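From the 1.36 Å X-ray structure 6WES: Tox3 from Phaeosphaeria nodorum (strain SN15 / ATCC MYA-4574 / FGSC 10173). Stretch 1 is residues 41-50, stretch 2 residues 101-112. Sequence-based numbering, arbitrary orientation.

Stretch 1 41-50: PNQVLRVTWS
Stretch 2 (101-112) PFTLGFDRTRMH

The strand that begins at L45 and the strand that enters stretch 2 at P101 run roughly antiparallel (147° between their N-to-C directions). Their axes approach no closer than 10.7 Å, too far for backbone pairing, so side chains fill the gap; V47 CA lies 9.4 Å from L104 CA, and W49 CA lies 9.8 Å from F102 CA. Beyond the strands the chains close in, P41 CA lying 4.4 Å from M111 CA, and 618 Å² is buried in all.

P41 (phi/psi -75/-18, C-gamma endo) gives up the largest area, 119 Å². Its CG sits over the face of the H112 ring, 4.0 Å from the centroid and 26° off the normal, a CH-pi contact; its CA meets M111 O at 3.2 Å, and its CB meets M111 CB at 3.9 Å. The turn through N42 (-104/19) into Q43 (-70/148) brings two carbonyls to one guanidinium. R108, in a 3-10 segment at -72/-15, extends as m, t, t with chi4 -87°. Its NH1 donates to P41 O (2.8 Å, 152°) and to Q43 O (2.8 Å, 140°), while NH2 adds a weak bond to Q43 O (3.0 Å, 132°). Both oxygens lie near the guanidinium plane, where its N-H bonds point; a planar multiple donor suits this site.

From L45 onward the strand is extended, and L45, V47 and W49 point toward stretch 2, while R46, T48 and S50 are out of its reach. L45 (m, t) places CD1 over the F106 ring, 3.9 Å from the centroid and 24° off the normal, and 4.0 Å from M111 CE. V47 (t) packs CG2 against L104 CD2 at 3.9 Å, with the F106 ring edge nearby. W49 (m, chi2 96°) spans the wide gap with its long indole: CZ3 reaches F102 CB at 3.9 Å and CH2 reaches L104 CB at 4.0 Å. These buried apolar side chains complete the contact.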

# COMPACT_ATOMS: atom_id res chain seq x y z
N PRO A 41 -24.77 11.57 6.41
CA PRO A 41 -23.93 11.09 5.31
C PRO A 41 -22.71 11.95 5.05
O PRO A 41 -21.80 11.48 4.36
CB PRO A 41 -24.89 11.14 4.11
CG PRO A 41 -25.89 12.21 4.48
CD PRO A 41 -26.07 12.10 5.95
N ASN A 42 -22.67 13.19 5.54
CA ASN A 42 -21.58 14.11 5.29
C ASN A 42 -20.66 14.24 6.50
O ASN A 42 -19.90 15.21 6.61
CB ASN A 42 -22.14 15.47 4.82
CG ASN A 42 -23.17 15.31 3.68
OD1 ASN A 42 -22.86 14.73 2.64
ND2 ASN A 42 -24.38 15.80 3.89
N GLN A 43 -20.72 13.28 7.42
CA GLN A 43 -19.87 13.35 8.59
C GLN A 43 -18.40 13.14 8.25
O GLN A 43 -18.05 12.42 7.31
CB GLN A 43 -20.29 12.31 9.63
CG GLN A 43 -20.08 10.86 9.22
CD GLN A 43 -20.65 9.91 10.27
OE1 GLN A 43 -19.92 9.37 11.11
NE2 GLN A 43 -21.96 9.72 10.22
N VAL A 44 -17.54 13.80 9.02
CA VAL A 44 -16.11 13.53 8.93
C VAL A 44 -15.88 12.10 9.36
O VAL A 44 -16.52 11.61 10.29
CB VAL A 44 -15.39 14.51 9.88
CG1 VAL A 44 -13.97 14.13 10.07
CG2 VAL A 44 -15.50 15.95 9.39
N LEU A 45 -14.99 11.39 8.66
CA LEU A 45 -14.71 9.98 8.93
C LEU A 45 -13.27 9.84 9.38
O LEU A 45 -12.39 10.53 8.86
CB LEU A 45 -14.93 9.10 7.69
CG LEU A 45 -16.36 9.10 7.16
CD1 LEU A 45 -16.37 8.39 5.81
CD2 LEU A 45 -17.27 8.40 8.15
N ARG A 46 -13.02 8.95 10.32
CA ARG A 46 -11.68 8.69 10.82
C ARG A 46 -11.28 7.29 10.35
O ARG A 46 -11.73 6.29 10.93
CB ARG A 46 -11.65 8.81 12.33
CG ARG A 46 -11.83 10.24 12.79
CD ARG A 46 -11.90 10.35 14.30
NE ARG A 46 -12.27 11.70 14.71
CZ ARG A 46 -13.53 12.13 14.81
NH1 ARG A 46 -14.54 11.32 14.52
NH2 ARG A 46 -13.78 13.38 15.18
N VAL A 47 -10.45 7.23 9.31
CA VAL A 47 -10.01 5.98 8.70
C VAL A 47 -8.69 5.55 9.34
O VAL A 47 -7.77 6.37 9.49
CB VAL A 47 -9.85 6.15 7.18
CG1 VAL A 47 -9.26 4.92 6.54
CG2 VAL A 47 -11.20 6.49 6.53
N THR A 48 -8.59 4.27 9.70
CA THR A 48 -7.32 3.70 10.13
C THR A 48 -6.90 2.65 9.11
O THR A 48 -7.58 1.62 8.96
CB THR A 48 -7.47 3.05 11.51
OG1 THR A 48 -7.78 4.08 12.47
CG2 THR A 48 -6.18 2.32 11.96
N TRP A 49 -5.78 2.88 8.43
CA TRP A 49 -5.19 1.87 7.56
C TRP A 49 -4.25 1.00 8.39
O TRP A 49 -3.54 1.51 9.27
CB TRP A 49 -4.35 2.53 6.46
CG TRP A 49 -5.10 3.40 5.49
CD1 TRP A 49 -5.25 4.75 5.55
CD2 TRP A 49 -5.73 2.98 4.27
NE1 TRP A 49 -5.94 5.20 4.44
CE2 TRP A 49 -6.24 4.13 3.65
CE3 TRP A 49 -5.90 1.74 3.65
CZ2 TRP A 49 -6.91 4.09 2.43
CZ3 TRP A 49 -6.56 1.69 2.43
CH2 TRP A 49 -7.06 2.86 1.84
N SER A 50 -4.20 -0.29 8.08
CA SER A 50 -3.29 -1.18 8.79
C SER A 50 -2.74 -2.25 7.85
O SER A 50 -3.30 -2.54 6.79
CB SER A 50 -3.95 -1.83 10.01
OG SER A 50 -5.05 -2.61 9.60
N PRO A 101 0.30 2.58 -3.65
CA PRO A 101 -0.87 3.37 -3.24
C PRO A 101 -2.12 2.52 -3.13
O PRO A 101 -2.28 1.52 -3.83
CB PRO A 101 -1.04 4.40 -4.37
CG PRO A 101 0.20 4.32 -5.20
CD PRO A 101 0.77 2.93 -5.00
N PHE A 102 -3.02 2.96 -2.24
CA PHE A 102 -4.39 2.43 -2.16
C PHE A 102 -5.34 3.60 -1.94
O PHE A 102 -4.99 4.58 -1.27
CB PHE A 102 -4.58 1.48 -0.97
CG PHE A 102 -3.81 0.18 -1.09
CD1 PHE A 102 -4.35 -0.87 -1.80
CD2 PHE A 102 -2.55 0.03 -0.49
CE1 PHE A 102 -3.67 -2.07 -1.93
CE2 PHE A 102 -1.84 -1.17 -0.61
CZ PHE A 102 -2.41 -2.21 -1.33
N THR A 103 -6.53 3.51 -2.52
CA THR A 103 -7.53 4.56 -2.40
C THR A 103 -8.83 3.93 -1.95
O THR A 103 -9.24 2.90 -2.49
CB THR A 103 -7.73 5.32 -3.71
OG1 THR A 103 -6.51 5.98 -4.05
CG2 THR A 103 -8.87 6.34 -3.62
N LEU A 104 -9.46 4.56 -0.98
CA LEU A 104 -10.78 4.20 -0.48
C LEU A 104 -11.75 5.23 -1.03
O LEU A 104 -11.58 6.43 -0.77
CB LEU A 104 -10.71 4.26 1.04
CG LEU A 104 -11.89 3.89 1.92
CD1 LEU A 104 -12.27 2.45 1.74
CD2 LEU A 104 -11.50 4.18 3.36
N GLY A 105 -12.76 4.79 -1.77
CA GLY A 105 -13.75 5.67 -2.37
C GLY A 105 -15.09 5.54 -1.66
O GLY A 105 -15.51 4.43 -1.33
N PHE A 106 -15.77 6.67 -1.47
CA PHE A 106 -17.08 6.71 -0.82
C PHE A 106 -18.15 7.23 -1.77
O PHE A 106 -17.88 8.01 -2.69
CB PHE A 106 -17.06 7.65 0.39
CG PHE A 106 -16.09 7.23 1.46
CD1 PHE A 106 -16.47 6.28 2.40
CD2 PHE A 106 -14.81 7.75 1.52
CE1 PHE A 106 -15.60 5.85 3.37
CE2 PHE A 106 -13.93 7.34 2.53
CZ PHE A 106 -14.32 6.38 3.45
N ASP A 107 -19.38 6.79 -1.53
CA ASP A 107 -20.56 7.37 -2.17
C ASP A 107 -21.43 7.96 -1.06
O ASP A 107 -22.27 7.28 -0.47
CB ASP A 107 -21.35 6.35 -2.98
CG ASP A 107 -22.59 6.94 -3.64
OD1 ASP A 107 -22.94 8.11 -3.38
OD2 ASP A 107 -23.20 6.22 -4.44
N ARG A 108 -21.22 9.26 -0.79
CA ARG A 108 -21.90 9.89 0.33
C ARG A 108 -23.39 10.10 0.07
O ARG A 108 -24.14 10.34 1.01
CB ARG A 108 -21.23 11.18 0.78
CG ARG A 108 -19.88 10.95 1.49
CD ARG A 108 -19.33 12.25 1.96
NE ARG A 108 -18.06 12.21 2.68
CZ ARG A 108 -17.94 12.02 3.99
NH1 ARG A 108 -19.01 11.74 4.72
NH2 ARG A 108 -16.75 12.09 4.58
N THR A 109 -23.84 9.99 -1.19
CA THR A 109 -25.28 10.04 -1.45
C THR A 109 -26.03 8.85 -0.88
O THR A 109 -27.26 8.91 -0.77
CB THR A 109 -25.61 10.18 -2.95
OG1 THR A 109 -25.44 8.92 -3.61
CG2 THR A 109 -24.76 11.25 -3.61
N ARG A 110 -25.32 7.79 -0.49
CA ARG A 110 -25.92 6.56 0.00
C ARG A 110 -25.49 6.27 1.43
O ARG A 110 -25.56 5.12 1.88
CB ARG A 110 -25.58 5.38 -0.92
CG ARG A 110 -26.22 5.53 -2.28
CD ARG A 110 -25.92 4.29 -3.15
NE ARG A 110 -26.54 4.39 -4.48
CZ ARG A 110 -27.81 4.10 -4.76
NH1 ARG A 110 -28.64 3.67 -3.82
NH2 ARG A 110 -28.24 4.24 -6.01
N MET A 111 -25.07 7.29 2.17
CA MET A 111 -24.47 7.10 3.48
C MET A 111 -25.35 7.60 4.62
O MET A 111 -24.86 8.09 5.65
CB MET A 111 -23.05 7.70 3.52
CG MET A 111 -22.07 6.76 2.85
SD MET A 111 -20.37 7.32 2.78
CE MET A 111 -20.11 7.91 4.45
N HIS A 112 -26.67 7.47 4.50
CA HIS A 112 -27.54 7.93 5.58
C HIS A 112 -27.48 7.02 6.80
O HIS A 112 -27.68 7.49 7.92
CB HIS A 112 -28.96 8.13 5.05
CG HIS A 112 -29.06 9.27 4.08
ND1 HIS A 112 -28.85 9.12 2.73
CD2 HIS A 112 -29.29 10.59 4.28
CE1 HIS A 112 -28.97 10.29 2.13
NE2 HIS A 112 -29.24 11.20 3.05